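Local coordinates for protein bacteriocin (Pseudomonas syringae pv. tomato, PDB 4FZL) that probably kills competing bacteria by binding and cleaving the peptidoglycan precursor lipid II, as a calcium-binding bacteriocin of the colicin M family, at residues 14-19 with 23-28; 28-33 with 37-42. All coordinates share one frame; numbering follows the deposited sequence.

Interaction 1 of 2, residues 14-19 with 23-28; sequences GDLYCS and LATFQD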
loop_
_atom_site.group_PDB
_atom_site.type_symbol
_atom_site.label_atom_id
_atom_site.label_comp_id
_atom_site.label_asym_id
_atom_site.label_seq_id
_atom_site.Cartn_x
_atom_site.Cartn_y
_atom_site.Cartn_z
ATOM N N GLY A 14 13.228 2.430 -16.937
ATOM C CA GLY A 14 12.017 3.165 -16.570
ATOM C C GLY A 14 10.729 2.724 -17.270
ATOM O O GLY A 14 9.666 2.653 -16.589
ATOM N N ASP A 15 10.791 2.414 -18.566
ATOM C CA ASP A 15 9.592 2.019 -19.327
ATOM C C ASP A 15 9.017 0.716 -18.745
ATOM O O ASP A 15 7.784 0.494 -18.684
ATOM C CB ASP A 15 9.948 1.876 -20.801
ATOM C CG ASP A 15 9.966 3.208 -21.589
ATOM O OD1 ASP A 15 9.544 4.285 -21.065
ATOM O OD2 ASP A 15 10.482 3.167 -22.722
ATOM N N LEU A 16 9.896 -0.183 -18.334
ATOM C CA LEU A 16 9.464 -1.458 -17.760
ATOM C C LEU A 16 9.037 -1.318 -16.303
ATOM O O LEU A 16 8.008 -1.900 -15.925
ATOM C CB LEU A 16 10.622 -2.476 -17.842
ATOM C CG LEU A 16 10.907 -3.059 -19.243
ATOM C CD1 LEU A 16 12.192 -3.877 -19.243
ATOM C CD2 LEU A 16 9.681 -3.869 -19.809
ATOM N N TYR A 17 9.799 -0.628 -15.409
ATOM C CA TYR A 17 9.435 -0.598 -14.013
ATOM C C TYR A 17 8.211 0.260 -13.790
ATOM O O TYR A 17 7.424 -0.043 -12.948
ATOM C CB TYR A 17 10.594 -0.025 -13.210
ATOM C CG TYR A 17 11.774 -0.910 -13.007
ATOM C CD1 TYR A 17 11.593 -2.263 -12.772
ATOM C CD2 TYR A 17 13.049 -0.407 -12.889
ATOM C CE1 TYR A 17 12.639 -3.093 -12.428
ATOM C CE2 TYR A 17 14.099 -1.252 -12.522
ATOM C CZ TYR A 17 13.874 -2.585 -12.273
ATOM O OH TYR A 17 14.919 -3.425 -11.906
ATOM N N CYS A 18 8.021 1.331 -14.536
ATOM C CA CYS A 18 6.839 2.195 -14.387
ATOM C C CYS A 18 5.736 1.706 -15.344
ATOM O O CYS A 18 5.275 2.412 -16.259
ATOM C CB CYS A 18 7.164 3.679 -14.660
ATOM S SG CYS A 18 8.286 4.293 -13.368
ATOM N N SER A 19 5.420 0.435 -15.230
ATOM C CA SER A 19 4.431 -0.219 -16.038
ATOM C C SER A 19 3.937 -1.478 -15.283
ATOM O O SER A 19 4.468 -1.827 -14.240
ATOM C CB SER A 19 5.004 -0.610 -17.405
ATOM O OG SER A 19 5.733 -1.826 -17.299
ATOM N N LEU A 23 7.003 -5.971 -11.722
ATOM C CA LEU A 23 7.410 -7.086 -10.914
ATOM C C LEU A 23 8.318 -8.017 -11.682
ATOM O O LEU A 23 9.370 -8.439 -11.158
ATOM C CB LEU A 23 6.211 -7.832 -10.358
ATOM C CG LEU A 23 6.466 -9.122 -9.557
ATOM C CD1 LEU A 23 7.252 -8.757 -8.315
ATOM C CD2 LEU A 23 5.158 -9.859 -9.200
ATOM N N ALA A 24 7.864 -8.451 -12.869
ATOM C CA ALA A 24 8.660 -9.417 -13.675
ATOM C C ALA A 24 10.113 -8.856 -13.904
ATOM O O ALA A 24 11.107 -9.575 -13.902
ATOM C CB ALA A 24 8.011 -9.673 -15.020
ATOM N N THR A 25 10.179 -7.579 -14.207
ATOM C CA THR A 25 11.469 -6.912 -14.507
ATOM C C THR A 25 12.343 -6.864 -13.244
ATOM O O THR A 25 13.578 -7.123 -13.314
ATOM C CB THR A 25 11.248 -5.466 -15.069
ATOM O OG1 THR A 25 10.390 -5.530 -16.197
ATOM C CG2 THR A 25 12.556 -4.792 -15.474
ATOM N N PHE A 26 11.727 -6.593 -12.070
ATOM C CA PHE A 26 12.468 -6.583 -10.867
ATOM C C PHE A 26 12.925 -7.991 -10.429
ATOM O O PHE A 26 14.077 -8.183 -9.965
ATOM C CB PHE A 26 11.658 -5.921 -9.780
ATOM C CG PHE A 26 12.428 -5.814 -8.515
ATOM C CD1 PHE A 26 13.449 -4.863 -8.461
ATOM C CD2 PHE A 26 12.167 -6.594 -7.391
ATOM C CE1 PHE A 26 14.141 -4.729 -7.271
ATOM C CE2 PHE A 26 12.890 -6.457 -6.252
ATOM C CZ PHE A 26 13.876 -5.533 -6.178
ATOM N N GLN A 27 12.063 -8.998 -10.632
ATOM C CA GLN A 27 12.454 -10.350 -10.375
ATOM C C GLN A 27 13.677 -10.725 -11.227
ATOM O O GLN A 27 14.565 -11.378 -10.809
ATOM C CB GLN A 27 11.287 -11.314 -10.713
ATOM C CG GLN A 27 10.166 -11.254 -9.712
ATOM C CD GLN A 27 8.909 -12.010 -10.111
ATOM O OE1 GLN A 27 8.113 -12.495 -9.218
ATOM N NE2 GLN A 27 8.650 -12.030 -11.325
ATOM N N ASP A 28 13.689 -10.325 -12.476
ATOM C CA ASP A 28 14.805 -10.681 -13.365
ATOM C C ASP A 28 16.095 -9.959 -12.875
ATOM O O ASP A 28 17.156 -10.529 -12.898
ATOM C CB ASP A 28 14.531 -10.253 -14.800
ATOM C CG ASP A 28 13.499 -11.130 -15.544
ATOM O OD1 ASP A 28 13.182 -12.250 -15.128
ATOM O OD2 ASP A 28 13.021 -10.715 -16.625
#

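Interaction 2 of 2, residues 28-33 with 37-42; sequences DQARRD and IQSKVA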
loop_
_atom_site.group_PDB
_atom_site.type_symbol
_atom_site.label_atom_id
_atom_site.label_comp_id
_atom_site.label_asym_id
_atom_site.label_seq_id
_atom_site.Cartn_x
_atom_site.Cartn_y
_atom_site.Cartn_z
ATOM N N ASP A 28 13.689 -10.325 -12.476
ATOM C CA ASP A 28 14.805 -10.681 -13.365
ATOM C C ASP A 28 16.095 -9.959 -12.875
ATOM O O ASP A 28 17.156 -10.529 -12.898
ATOM C CB ASP A 28 14.531 -10.253 -14.800
ATOM C CG ASP A 28 13.499 -11.130 -15.544
ATOM O OD1 ASP A 28 13.182 -12.250 -15.128
ATOM O OD2 ASP A 28 13.021 -10.715 -16.625
ATOM N N GLN A 29 15.969 -8.690 -12.446
ATOM C CA GLN A 29 17.109 -7.954 -12.009
ATOM C C GLN A 29 17.661 -8.635 -10.741
ATOM O O GLN A 29 18.853 -8.783 -10.562
ATOM C CB GLN A 29 16.758 -6.476 -11.752
ATOM C CG GLN A 29 17.821 -5.735 -10.961
ATOM C CD GLN A 29 19.012 -5.508 -11.863
ATOM O OE1 GLN A 29 18.971 -4.625 -12.733
ATOM N NE2 GLN A 29 20.101 -6.266 -11.631
ATOM N N ALA A 30 16.777 -8.967 -9.820
ATOM C CA ALA A 30 17.206 -9.560 -8.559
ATOM C C ALA A 30 17.931 -10.881 -8.818
ATOM O O ALA A 30 18.936 -11.174 -8.203
ATOM C CB ALA A 30 16.044 -9.724 -7.560
ATOM N N ARG A 31 17.407 -11.673 -9.745
ATOM C CA ARG A 31 18.025 -12.931 -10.105
ATOM C C ARG A 31 19.425 -12.692 -10.667
ATOM O O ARG A 31 20.382 -13.408 -10.342
ATOM C CB ARG A 31 17.175 -13.695 -11.126
ATOM C CG ARG A 31 17.798 -15.026 -11.544
ATOM C CD ARG A 31 16.953 -15.666 -12.635
ATOM N NE ARG A 31 15.609 -16.060 -12.155
ATOM C CZ ARG A 31 15.287 -17.196 -11.521
ATOM N NH1 ARG A 31 16.200 -18.113 -11.210
ATOM N NH2 ARG A 31 14.021 -17.399 -11.150
ATOM N N ARG A 32 19.537 -11.666 -11.512
ATOM C CA ARG A 32 20.806 -11.386 -12.220
ATOM C C ARG A 32 21.968 -11.011 -11.260
ATOM O O ARG A 32 23.100 -11.466 -11.432
ATOM C CB ARG A 32 20.572 -10.359 -13.354
ATOM C CG ARG A 32 21.789 -9.768 -13.997
ATOM C CD ARG A 32 21.403 -9.223 -15.376
ATOM N NE ARG A 32 20.325 -8.270 -15.251
ATOM C CZ ARG A 32 19.041 -8.431 -15.587
ATOM N NH1 ARG A 32 18.569 -9.562 -16.122
ATOM N NH2 ARG A 32 18.213 -7.406 -15.372
ATOM N N ASP A 33 21.670 -10.209 -10.236
ATOM C CA ASP A 33 22.733 -9.714 -9.335
ATOM C C ASP A 33 22.593 -10.250 -7.943
ATOM O O ASP A 33 23.270 -9.780 -7.006
ATOM C CB ASP A 33 22.839 -8.176 -9.350
ATOM C CG ASP A 33 21.722 -7.476 -8.616
ATOM O OD1 ASP A 33 20.759 -8.143 -8.162
ATOM O OD2 ASP A 33 21.825 -6.227 -8.448
ATOM N N ILE A 37 23.556 -4.674 -5.626
ATOM C CA ILE A 37 23.475 -3.186 -5.638
ATOM C C ILE A 37 22.379 -2.661 -6.553
ATOM O O ILE A 37 21.578 -1.849 -6.097
ATOM C CB ILE A 37 24.831 -2.513 -5.987
ATOM C CG1 ILE A 37 25.832 -2.830 -4.875
ATOM C CG2 ILE A 37 24.681 -1.013 -6.257
ATOM C CD1 ILE A 37 27.285 -2.486 -5.270
ATOM N N GLN A 38 22.371 -3.073 -7.826
ATOM C CA GLN A 38 21.374 -2.560 -8.708
ATOM C C GLN A 38 19.949 -2.847 -8.229
ATOM O O GLN A 38 19.080 -1.977 -8.310
ATOM C CB GLN A 38 21.554 -3.079 -10.108
ATOM C CG GLN A 38 22.758 -2.517 -10.760
ATOM C CD GLN A 38 22.456 -1.405 -11.772
ATOM O OE1 GLN A 38 21.491 -0.599 -11.655
ATOM N NE2 GLN A 38 23.278 -1.386 -12.792
ATOM N N SER A 39 19.721 -4.051 -7.731
ATOM C CA SER A 39 18.432 -4.407 -7.164
ATOM C C SER A 39 18.016 -3.569 -5.955
ATOM O O SER A 39 16.837 -3.111 -5.828
ATOM C CB SER A 39 18.376 -5.896 -6.771
ATOM O OG SER A 39 18.500 -6.741 -7.841
ATOM N N LYS A 40 18.976 -3.319 -5.072
ATOM C CA LYS A 40 18.699 -2.571 -3.822
ATOM C C LYS A 40 18.453 -1.135 -4.172
ATOM O O LYS A 40 17.539 -0.493 -3.640
ATOM C CB LYS A 40 19.825 -2.748 -2.825
ATOM C CG LYS A 40 19.876 -4.154 -2.193
ATOM C CD LYS A 40 21.050 -4.240 -1.244
ATOM C CE LYS A 40 21.433 -5.662 -0.876
ATOM N NZ LYS A 40 22.782 -5.760 -0.248
ATOM N N VAL A 41 19.258 -0.636 -5.098
ATOM C CA VAL A 41 19.077 0.782 -5.507
ATOM C C VAL A 41 17.700 0.960 -6.272
ATOM O O VAL A 41 16.967 1.937 -6.013
ATOM C CB VAL A 41 20.234 1.320 -6.383
ATOM C CG1 VAL A 41 19.924 2.723 -6.971
ATOM C CG2 VAL A 41 21.502 1.351 -5.540
ATOM N N ALA A 42 17.338 0.006 -7.144
ATOM C CA ALA A 42 16.011 0.006 -7.759
ATOM C C ALA A 42 14.907 0.020 -6.694
ATOM O O ALA A 42 13.999 0.844 -6.728
ATOM C CB ALA A 42 15.833 -1.132 -8.806
HETATM O O HOH W 1 24.102 -5.147 -8.908
#

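Interaction 1 of 2, residues 14-19 with 23-28
A tight corner between two consecutive helices near the N terminus, where the one-turn helix 14-17 gives way to helix 22-33, is held by Leu16 and Tyr17 packing on Thr25 and Phe26. Thr25 sits at the middle, its CA 6.7 Å from that of Tyr17; its methyl touches both Tyr17 and Leu16, while its hydroxyl faces Leu16 alone across the contact. The methyl CG2 lies 3.5 Å from Tyr17 CE1 and meets the ring obliquely at its CD1-CE1 side. That methyl is anti to the backbone N of Thr25, which leaves OG1 beside the N (chi1 -55°), where it bonds to the carbonyl of Asn21 one turn back. Leu16 CB comes to 3.5 Å from Thr25 OG1, a van der Waals contact, with the two side chains running at about right angles; the leucine methyl CD1 also reaches the threonine methyl. Beyond Thr25 the tyrosine ring slides along the backbone of helix 22-33: Phe26 N lies in its plane at the edge, 3.6 Å from CE1, and Phe26 CB is 4.0 Å from the same carbon. Tyr17 OH in turn stands at the edge of the Phe26 ring, 4.0 Å from CD1, so it is the tyrosine hydroxyl, not its ring, that comes to the phenylalanine ring. The connection is pinned by Ser19, whose OG donates to Leu16 O over 2.7 Å, from above the carbonyl plane, and also bonds to Asn21 N as the chain turns into the next helix. Leu16 is on the solvent side, whereas Tyr17 and Phe26 are buried: Tyr17 packs edge-to-face with Phe46 and touches Ala42 of helix 37-54 and Tyr63 of helix 59-70, and Phe26 rests on Leu43 of helix 37-54.

Interaction 2 of 2, residues 28-33 with 37-42
Asp33 points its carboxylate across the gap at the first turn of helix 37-54, and both oxygens grip the same residue, Ser39. OD1 accepts a 2.7 Å bond from Ser39 OG, met on the syn side but tilted out of the carboxylate plane, while OD2 takes Ser39 N on its syn lone pair at 3.1 Å, with an N-H...O angle of 161°. The two bonds form a fork that fixes the rotation of the carboxylate. With CG between the backbone N and the carbonyl carbon (chi1 74°), the carboxylate is carried toward helix 37-54; OD1 also accepts from Gly36 N in the loop. A water adds a further link, donating to OD2 at 2.6 Å and accepting from Gln38 N. The negative charge thus faces N-H groups at the start of a helix, where the helix dipole would probably favour it. Ser39 OG also lies against helix 28-33, 3.2 Å from Ala30 CA and 3.3 Å from Gln29 CG. Gln29 bends at chi2 and brings its amide over Gln38 CB, with NE2 3.8 Å away; the two amide planes are nearly parallel, but the end of Gln38 leads away, toward Val6 and Val9 of helix 5-12. The axes of segments 28-33 and 37-42 run broadly antiparallel, at 147°, closest at 8.6 Å, forming an alpha-hairpin. Helix 210-216 touches Ala30 through Leu212 and Arg31 through Asn211, and Val41 packs on Val6 and Leu10 of helix 5-12.

From the N terminus, interaction 1 closes the short turn between helix 14-17 and helix 22-33, and interaction 2 then closes the loop between helix 22-33 and helix 37-54. The two follow in series, neither nesting nor crossing, with Asp28 shared and centres 11 Å apart. Helix 22-33 is common to both, with Phe26 and Gln29 near its middle reaching the partners of either contact. They touch directly: Phe26 CE1 lies 3.5 Å from Ser39 O, and Tyr17 OH 3.6 Å from Gln29 CB. Together they fold three successive helices into one compact corner of the helical part, away from the calcium site.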